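Local coordinates for maltose/maltodextrin-binding protein (Thermus thermophilus, PDB 2GH9), which binds maltotriose in the cleft between two lobes and probably serves as the periplasmic receptor for maltodextrin uptake, at residues Phe160-Ala165 with Leu196-Asp201; Lys164-Glu169 with Pro256-Pro261; Leu185-Glu190 with Glu368-Glu373. One frame throughout, in Å; residues are numbered along the deposited sequence.

Interaction 1 (Phe160-Ala165 with Leu196-Asp201)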
loop_
_atom_site.group_PDB
_atom_site.type_symbol
_atom_site.label_atom_id
_atom_site.label_comp_id
_atom_site.label_asym_id
_atom_site.label_seq_id
_atom_site.Cartn_x
_atom_site.Cartn_y
_atom_site.Cartn_z
ATOM N N PHE A 160 2.525 5.911 8.590
ATOM C CA PHE A 160 3.230 4.930 9.401
ATOM C C PHE A 160 4.737 5.192 9.480
ATOM O O PHE A 160 5.324 5.049 10.545
ATOM C CB PHE A 160 2.973 3.480 8.977
ATOM C CG PHE A 160 3.860 2.507 9.703
ATOM C CD1 PHE A 160 3.675 2.272 11.061
ATOM C CD2 PHE A 160 4.926 1.891 9.059
ATOM C CE1 PHE A 160 4.502 1.406 11.743
ATOM C CE2 PHE A 160 5.770 1.037 9.756
ATOM C CZ PHE A 160 5.553 0.798 11.101
ATOM N N GLY A 161 5.366 5.596 8.375
ATOM C CA GLY A 161 6.804 5.828 8.369
ATOM C C GLY A 161 7.286 6.815 9.413
ATOM O O GLY A 161 8.370 6.661 9.970
ATOM N N PHE A 162 6.475 7.821 9.677
ATOM C CA PHE A 162 6.744 8.760 10.768
ATOM C C PHE A 162 6.563 8.073 12.140
ATOM O O PHE A 162 7.331 8.310 13.063
ATOM C CB PHE A 162 5.834 9.987 10.654
ATOM C CG PHE A 162 5.883 10.652 9.318
ATOM C CD1 PHE A 162 7.089 10.836 8.664
ATOM C CD2 PHE A 162 4.712 11.128 8.720
ATOM C CE1 PHE A 162 7.145 11.447 7.414
ATOM C CE2 PHE A 162 4.753 11.746 7.493
ATOM C CZ PHE A 162 5.975 11.900 6.823
ATOM N N PHE A 163 5.574 7.204 12.259
ATOM C CA PHE A 163 5.399 6.435 13.494
ATOM C C PHE A 163 6.602 5.503 13.762
ATOM O O PHE A 163 7.075 5.403 14.899
ATOM C CB PHE A 163 4.062 5.667 13.503
ATOM C CG PHE A 163 2.864 6.516 13.880
ATOM C CD1 PHE A 163 2.245 6.371 15.125
ATOM C CD2 PHE A 163 2.330 7.423 12.976
ATOM C CE1 PHE A 163 1.120 7.133 15.467
ATOM C CE2 PHE A 163 1.206 8.199 13.312
ATOM C CZ PHE A 163 0.599 8.033 14.572
ATOM N N LYS A 164 7.105 4.869 12.705
ATOM C CA LYS A 164 8.321 4.051 12.755
ATOM C C LYS A 164 9.567 4.869 13.140
ATOM O O LYS A 164 10.305 4.485 14.059
ATOM C CB LYS A 164 8.530 3.322 11.417
ATOM C CG LYS A 164 9.711 2.347 11.412
ATOM C CD LYS A 164 9.592 1.322 10.292
ATOM C CE LYS A 164 10.660 0.253 10.409
ATOM N NZ LYS A 164 10.486 -0.524 11.644
ATOM N N ALA A 165 9.779 6.002 12.484
ATOM C CA ALA A 165 10.872 6.893 12.857
ATOM C C ALA A 165 10.858 7.206 14.379
ATOM O O ALA A 165 11.881 7.102 15.059
ATOM C CB ALA A 165 10.827 8.183 12.037
ATOM N N LEU A 196 2.160 12.279 15.919
ATOM C CA LEU A 196 1.024 13.172 15.657
ATOM C C LEU A 196 1.390 14.661 15.725
ATOM O O LEU A 196 0.857 15.461 14.950
ATOM C CB LEU A 196 -0.127 12.896 16.622
ATOM C CG LEU A 196 -0.896 11.590 16.451
ATOM C CD1 LEU A 196 -2.131 11.616 17.381
ATOM C CD2 LEU A 196 -1.285 11.393 14.989
ATOM N N GLN A 197 2.298 15.025 16.627
ATOM C CA GLN A 197 2.820 16.415 16.663
ATOM C C GLN A 197 3.612 16.796 15.397
ATOM O O GLN A 197 3.421 17.871 14.821
ATOM C CB GLN A 197 3.692 16.611 17.904
ATOM C CG GLN A 197 4.006 18.081 18.218
ATOM C CD GLN A 197 2.747 18.951 18.339
ATOM O OE1 GLN A 197 1.895 18.713 19.192
ATOM N NE2 GLN A 197 2.622 19.931 17.471
ATOM N N PHE A 198 4.494 15.911 14.942
ATOM C CA PHE A 198 5.183 16.143 13.667
ATOM C C PHE A 198 4.195 16.290 12.496
ATOM O O PHE A 198 4.350 17.190 11.639
ATOM C CB PHE A 198 6.189 15.026 13.362
ATOM C CG PHE A 198 6.716 15.085 11.966
ATOM C CD1 PHE A 198 7.554 16.109 11.591
ATOM C CD2 PHE A 198 6.338 14.150 11.015
ATOM C CE1 PHE A 198 8.011 16.213 10.297
ATOM C CE2 PHE A 198 6.790 14.251 9.712
ATOM C CZ PHE A 198 7.638 15.274 9.356
ATOM N N ILE A 199 3.188 15.405 12.455
ATOM C CA ILE A 199 2.162 15.498 11.421
ATOM C C ILE A 199 1.402 16.826 11.547
ATOM O O ILE A 199 1.229 17.520 10.553
ATOM C CB ILE A 199 1.210 14.278 11.378
ATOM C CG1 ILE A 199 1.988 13.001 11.032
ATOM C CG2 ILE A 199 0.083 14.522 10.348
ATOM C CD1 ILE A 199 1.337 11.693 11.492
ATOM N N LYS A 200 1.000 17.203 12.755
ATOM C CA LYS A 200 0.441 18.563 12.961
ATOM C C LYS A 200 1.349 19.668 12.435
ATOM O O LYS A 200 0.896 20.577 11.728
ATOM C CB LYS A 200 0.135 18.828 14.430
ATOM C CG LYS A 200 -1.129 18.206 14.887
ATOM C CD LYS A 200 -1.370 18.417 16.402
ATOM C CE LYS A 200 -1.786 19.851 16.753
ATOM N NZ LYS A 200 -1.990 19.950 18.243
ATOM N N ASP A 201 2.637 19.561 12.757
ATOM C CA ASP A 201 3.622 20.568 12.382
ATOM C C ASP A 201 3.731 20.717 10.885
ATOM O O ASP A 201 4.062 21.790 10.408
ATOM C CB ASP A 201 5.015 20.252 12.961
ATOM C CG ASP A 201 5.083 20.378 14.478
ATOM O OD1 ASP A 201 4.140 20.906 15.108
ATOM O OD2 ASP A 201 6.105 19.934 15.054
#
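The ring of Phe-198 drives its edge into the face of Phe-162, a T-shaped pair with centroids 4.8 Å apart and planes at 73°. Phe-198 CE2 does the touching: it stands 3.5 Å above the Phe-162 plane, over the ring centre, and all six ring carbons lie within 4 Å of it. The closest of these approaches, Phe-162 CD1 to Phe-198 CE2, is 3.6 Å. Different first torsions bring the rings together. Phe-198 CG is anti to its backbone N (chi1 169°), whereas Phe-162 CG is anti to its carbonyl carbon. Ile-199 CG1, 4.0 Å from Phe-162 CD2, and the contacts of Phe-163 are looser than the meeting of the two rings. Phe-163 reaches over with the far end of its ring, CZ lying 3.9 Å from Leu-196 CD2 and CE2 equally near Ile-199 CD1; its ring and the Ile-199 side chain cross at about a right angle.

This is apolar helix-to-helix packing within one lobe of the periplasmic binding protein fold. The segments 160-165 and 196-201 of helices 156-166 and 189-204 run with N-to-C directions 130° apart, and their axes here approach no closer than 10.1 Å, a separation bridged by the aromatic rings. All five touching residues are buried. Trp-348 of helix 341-357 meets the Phe-163 ring edge-to-face, while Phe-252 and Trp-131 extend the aromatic cluster around Phe-162 and Phe-198. The solvent side lies on the other flank of helix 189-204, where Gln-197 and Asp-201 are partly exposed. There Gln-197 NE2 donates to Asp-201 OD1 over 3.0 Å, and the oxygen is met from above the carboxylate plane.

Interaction 2 (Lys164-Glu169 with Pro256-Pro261)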
loop_
_atom_site.group_PDB
_atom_site.type_symbol
_atom_site.label_atom_id
_atom_site.label_comp_id
_atom_site.label_asym_id
_atom_site.label_seq_id
_atom_site.Cartn_x
_atom_site.Cartn_y
_atom_site.Cartn_z
ATOM N N LYS A 164 7.105 4.869 12.705
ATOM C CA LYS A 164 8.321 4.051 12.755
ATOM C C LYS A 164 9.567 4.869 13.140
ATOM O O LYS A 164 10.305 4.485 14.059
ATOM C CB LYS A 164 8.530 3.322 11.417
ATOM C CG LYS A 164 9.711 2.347 11.412
ATOM C CD LYS A 164 9.592 1.322 10.292
ATOM C CE LYS A 164 10.660 0.253 10.409
ATOM N NZ LYS A 164 10.486 -0.524 11.644
ATOM N N ALA A 165 9.779 6.002 12.484
ATOM C CA ALA A 165 10.872 6.893 12.857
ATOM C C ALA A 165 10.858 7.206 14.379
ATOM O O ALA A 165 11.881 7.102 15.059
ATOM C CB ALA A 165 10.827 8.183 12.037
ATOM N N PHE A 166 9.689 7.559 14.911
ATOM C CA PHE A 166 9.569 7.953 16.319
ATOM C C PHE A 166 9.548 6.788 17.317
ATOM O O PHE A 166 9.600 7.019 18.525
ATOM C CB PHE A 166 8.354 8.861 16.531
ATOM C CG PHE A 166 8.553 10.260 16.029
ATOM C CD1 PHE A 166 9.400 11.143 16.710
ATOM C CD2 PHE A 166 7.896 10.709 14.906
ATOM C CE1 PHE A 166 9.589 12.426 16.264
ATOM C CE2 PHE A 166 8.071 12.002 14.464
ATOM C CZ PHE A 166 8.938 12.863 15.151
ATOM N N GLY A 167 9.494 5.546 16.829
ATOM C CA GLY A 167 9.856 4.382 17.654
ATOM C C GLY A 167 8.997 3.137 17.564
ATOM O O GLY A 167 9.216 2.206 18.326
ATOM N N ALA A 168 8.001 3.124 16.678
ATOM C CA ALA A 168 7.137 1.946 16.480
ATOM C C ALA A 168 7.770 1.006 15.460
ATOM O O ALA A 168 7.894 1.368 14.305
ATOM C CB ALA A 168 5.724 2.379 16.002
ATOM N N GLU A 169 8.194 -0.182 15.888
ATOM C CA GLU A 169 8.746 -1.194 14.958
ATOM C C GLU A 169 7.690 -1.592 13.916
ATOM O O GLU A 169 7.948 -1.653 12.722
ATOM C CB GLU A 169 9.207 -2.425 15.746
ATOM C CG GLU A 169 9.700 -3.609 14.919
ATOM C CD GLU A 169 10.774 -3.245 13.887
ATOM O OE1 GLU A 169 11.635 -2.372 14.153
ATOM O OE2 GLU A 169 10.759 -3.856 12.794
ATOM N N PRO A 256 12.329 15.447 12.177
ATOM C CA PRO A 256 13.156 15.984 13.244
ATOM C C PRO A 256 12.660 15.496 14.619
ATOM O O PRO A 256 11.455 15.457 14.871
ATOM C CB PRO A 256 12.981 17.496 13.086
ATOM C CG PRO A 256 11.628 17.648 12.458
ATOM C CD PRO A 256 11.497 16.482 11.535
ATOM N N GLY A 257 13.585 15.089 15.484
ATOM C CA GLY A 257 13.241 14.537 16.801
ATOM C C GLY A 257 13.070 13.018 16.872
ATOM O O GLY A 257 13.036 12.454 17.973
ATOM N N ALA A 258 12.935 12.366 15.715
ATOM C CA ALA A 258 12.780 10.912 15.634
ATOM C C ALA A 258 14.115 10.209 15.871
ATOM O O ALA A 258 15.125 10.548 15.267
ATOM C CB ALA A 258 12.180 10.499 14.282
ATOM N N LYS A 259 14.099 9.244 16.778
ATOM C CA LYS A 259 15.291 8.465 17.136
ATOM C C LYS A 259 15.705 7.410 16.109
ATOM O O LYS A 259 16.855 6.967 16.110
ATOM C CB LYS A 259 15.077 7.779 18.489
ATOM C CG LYS A 259 13.926 6.773 18.531
ATOM C CD LYS A 259 13.715 6.246 19.915
ATOM C CE LYS A 259 12.779 5.048 19.897
ATOM N NZ LYS A 259 12.370 4.607 21.276
ATOM N N ASN A 260 14.761 7.009 15.248
ATOM C CA ASN A 260 15.002 6.000 14.219
ATOM C C ASN A 260 14.759 6.532 12.814
ATOM O O ASN A 260 14.006 7.505 12.641
ATOM C CB ASN A 260 14.136 4.775 14.490
ATOM C CG ASN A 260 14.523 4.077 15.772
ATOM O OD1 ASN A 260 15.663 4.201 16.229
ATOM N ND2 ASN A 260 13.597 3.351 16.358
ATOM N N PRO A 261 15.400 5.912 11.800
ATOM C CA PRO A 261 15.084 6.353 10.447
ATOM C C PRO A 261 13.612 6.180 10.022
ATOM O O PRO A 261 12.899 5.304 10.524
ATOM C CB PRO A 261 16.042 5.522 9.571
ATOM C CG PRO A 261 17.173 5.178 10.499
ATOM C CD PRO A 261 16.468 4.886 11.794
HETATM O O HOH W 1 11.815 9.430 18.731
#
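With chi1 at -75°, Phe-166 CG lies anti to the carbonyl carbon, and the ring, although its CB points away from residues 256-261, comes back to take the methyl of Ala-258 over one face. Ala-258 CB sits 3.8 Å from the Phe-166 centroid and only 15° off the ring normal, a CH-pi contact displaced slightly toward the rim. The ring's outer atoms follow the loop backbone: CE1 of Phe-166 is 3.4 Å from Ala-258 N, and the carbonyl oxygen of Pro-256 lies at the ring edge near its plane. The same methyl is pressed against Ala-165, whose CB is 3.5 Å from Ala-258 CB, tighter than usual carbon contact. An alanine in place of Phe-166 would probably leave the Ala-258 methyl without its aromatic face and open a gap beside the loop backbone.

Polar bonds join the backbones alongside. Asn-260 N donates to Ala-165 O at 2.9 Å, in the carbonyl plane, with an N-H...O angle of 145°. One water accepts from Lys-259 N and donates to Phe-166 O, with a weaker bond to Gly-257 O. The helix ends here in a Schellman motif with Gly-167 at positive phi, where a side chain would collide with the preceding carbonyl oxygen and crowd Lys-259 CE. Beyond the turn, Lys-164 NZ grips Glu-169 twice, through a hydrogen bond to its backbone O at 3.0 Å and a salt bridge to its OE1.

The contact thus fastens the C-terminal end of helix 156-166 to the surface loop between strands 247-250 and 265-273, while Phe-198 and Lys-194 of helix 189-204 also pack against Phe-166.

Interaction 3 (Leu185-Glu190 with Glu368-Glu373)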
loop_
_atom_site.group_PDB
_atom_site.type_symbol
_atom_site.label_atom_id
_atom_site.label_comp_id
_atom_site.label_asym_id
_atom_site.label_seq_id
_atom_site.Cartn_x
_atom_site.Cartn_y
_atom_site.Cartn_z
ATOM N N LEU A 185 -0.132 -2.689 21.316
ATOM C CA LEU A 185 0.125 -1.695 20.275
ATOM C C LEU A 185 1.498 -1.078 20.485
ATOM O O LEU A 185 1.984 -1.018 21.617
ATOM C CB LEU A 185 -0.898 -0.563 20.292
ATOM C CG LEU A 185 -2.291 -0.735 19.695
ATOM C CD1 LEU A 185 -3.034 0.583 19.855
ATOM C CD2 LEU A 185 -2.257 -1.152 18.236
ATOM N N LEU A 186 2.112 -0.632 19.386
ATOM C CA LEU A 186 3.362 0.127 19.427
ATOM C C LEU A 186 3.206 1.549 18.884
ATOM O O LEU A 186 4.160 2.327 18.911
ATOM C CB LEU A 186 4.464 -0.614 18.658
ATOM C CG LEU A 186 4.962 -1.880 19.347
ATOM C CD1 LEU A 186 5.968 -2.606 18.490
ATOM C CD2 LEU A 186 5.544 -1.534 20.727
ATOM N N ILE A 187 1.997 1.895 18.441
ATOM C CA ILE A 187 1.740 3.188 17.804
ATOM C C ILE A 187 1.044 4.201 18.724
ATOM O O ILE A 187 0.688 5.287 18.293
ATOM C CB ILE A 187 0.964 3.014 16.465
ATOM C CG1 ILE A 187 -0.364 2.283 16.677
ATOM C CG2 ILE A 187 1.858 2.264 15.444
ATOM C CD1 ILE A 187 -1.430 2.590 15.586
ATOM N N GLY A 188 0.848 3.827 19.992
ATOM C CA GLY A 188 0.318 4.732 21.005
ATOM C C GLY A 188 1.436 5.249 21.893
ATOM O O GLY A 188 2.628 5.145 21.549
ATOM N N GLY A 189 1.047 5.825 23.035
ATOM C CA GLY A 189 2.007 6.342 24.011
ATOM C C GLY A 189 2.856 7.462 23.454
ATOM O O GLY A 189 2.366 8.282 22.688
ATOM N N GLU A 190 4.135 7.483 23.830
ATOM C CA GLU A 190 5.044 8.560 23.430
ATOM C C GLU A 190 5.296 8.588 21.930
ATOM O O GLU A 190 5.389 9.669 21.352
ATOM C CB GLU A 190 6.395 8.459 24.149
ATOM C CG GLU A 190 6.368 8.968 25.582
ATOM C CD GLU A 190 5.811 10.378 25.682
ATOM O OE1 GLU A 190 6.201 11.234 24.842
ATOM O OE2 GLU A 190 4.971 10.622 26.587
ATOM N N GLU A 368 -4.415 8.516 23.604
ATOM C CA GLU A 368 -5.019 7.684 24.658
ATOM C C GLU A 368 -6.344 7.066 24.197
ATOM O O GLU A 368 -6.558 5.860 24.340
ATOM C CB GLU A 368 -5.222 8.486 25.962
ATOM C CG GLU A 368 -3.942 8.665 26.790
ATOM C CD GLU A 368 -4.107 9.565 28.037
ATOM O OE1 GLU A 368 -5.146 10.248 28.199
ATOM O OE2 GLU A 368 -3.157 9.583 28.849
ATOM N N ASP A 369 -7.208 7.903 23.637
ATOM C CA ASP A 369 -8.510 7.494 23.121
ATOM C C ASP A 369 -8.387 6.529 21.935
ATOM O O ASP A 369 -9.137 5.551 21.846
ATOM C CB ASP A 369 -9.329 8.722 22.690
ATOM C CG ASP A 369 -9.687 9.668 23.868
ATOM O OD1 ASP A 369 -9.524 9.288 25.062
ATOM O OD2 ASP A 369 -10.125 10.809 23.579
ATOM N N MET A 370 -7.446 6.809 21.026
ATOM C CA MET A 370 -7.153 5.905 19.910
ATOM C C MET A 370 -6.846 4.509 20.431
ATOM O O MET A 370 -7.465 3.531 20.008
ATOM C CB MET A 370 -5.959 6.427 19.102
ATOM C CG MET A 370 -5.510 5.524 17.930
ATOM S SD MET A 370 -3.887 6.014 17.294
ATOM C CE MET A 370 -2.779 5.024 18.287
ATOM N N VAL A 371 -5.877 4.436 21.341
ATOM C CA VAL A 371 -5.482 3.189 21.996
ATOM C C VAL A 371 -6.669 2.496 22.704
ATOM O O VAL A 371 -6.809 1.262 22.643
ATOM C CB VAL A 371 -4.343 3.440 23.029
ATOM C CG1 VAL A 371 -4.113 2.208 23.899
ATOM C CG2 VAL A 371 -3.042 3.860 22.316
ATOM N N ALA A 372 -7.505 3.297 23.371
ATOM C CA ALA A 372 -8.703 2.794 24.067
ATOM C C ALA A 372 -9.717 2.193 23.088
ATOM O O ALA A 372 -10.177 1.069 23.288
ATOM C CB ALA A 372 -9.347 3.901 24.871
ATOM N N GLU A 373 -10.044 2.951 22.041
ATOM C CA GLU A 373 -10.909 2.502 20.932
ATOM C C GLU A 373 -10.458 1.214 20.240
ATOM O O GLU A 373 -11.287 0.349 19.945
ATOM C CB GLU A 373 -11.008 3.589 19.869
ATOM C CG GLU A 373 -11.863 4.776 20.264
ATOM C CD GLU A 373 -11.973 5.825 19.167
ATOM O OE1 GLU A 373 -11.776 5.491 17.970
ATOM O OE2 GLU A 373 -12.267 6.995 19.503
#
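Met-370 CE and Val-371 CG2 are the two methyls that helix 363-378 presses against the turn at residues 185-190. The Met-370 methyl lies 3.9 Å from Ile-187 CD1 and 3.5 Å from Ile-187 O, the two side chains crossing at about a right angle. Val-371 CG2 fills the space beside Gly-188, 3.7 Å from its CA, and also touches Leu-185 CD1 at 4.1 Å, where the leucine and valine side chains lie alongside each other, pointing opposite ways.

The torsions of Met-370 set its reach. CG is anti to the backbone N (chi1 177°), and a bend at chi3, 90°, places CE at the turn. A side chain at Gly-188 would run into Val-371 CG2, since a modelled CB falls only 2.3 Å from it; the lack of one lets the helix come within 6.1 Å, measured between the CA atoms of Gly-188 and Val-371. Contacts across the interface are apolar or involve the backbone, and Ile-187 O is buried here with no hydrogen-bonding partner in the model.

Farther out, Ile-187 packs on Val-344 and Trp-348 of helix 341-357, and Met-370 rests on Ala-351 of the same helix. Leu-185 meets Val-171, and Ala-168 lies against Ile-187. The contact therefore sets the C-terminal helix 363-378 against the turn leading into helix 189-204, with helix 341-357 packed against both.

From the N terminus, helix 156-166 comes first, and interactions 1 and 2 both start from it, sharing Lys-164 and Ala-165. Interaction 1 closes a short loop of 30 residues to helix 189-204; interaction 2 closes one of 86 residues, reaching the loop before strand 265-273, so the two share a start rather than nest. Interaction 3 starts at the turn entering helix 189-204 and spans 177 residues to helix 363-378, so its loop crosses those of both others. The contacts also touch directly: Phe-163 O probably accepts a hydrogen bond from Ala-168 N, and Ala-168 CB packs against Ile-187 CG2. Together they tie helices 156-166 and 189-204, a surface loop and the C-terminal helix into one lobe.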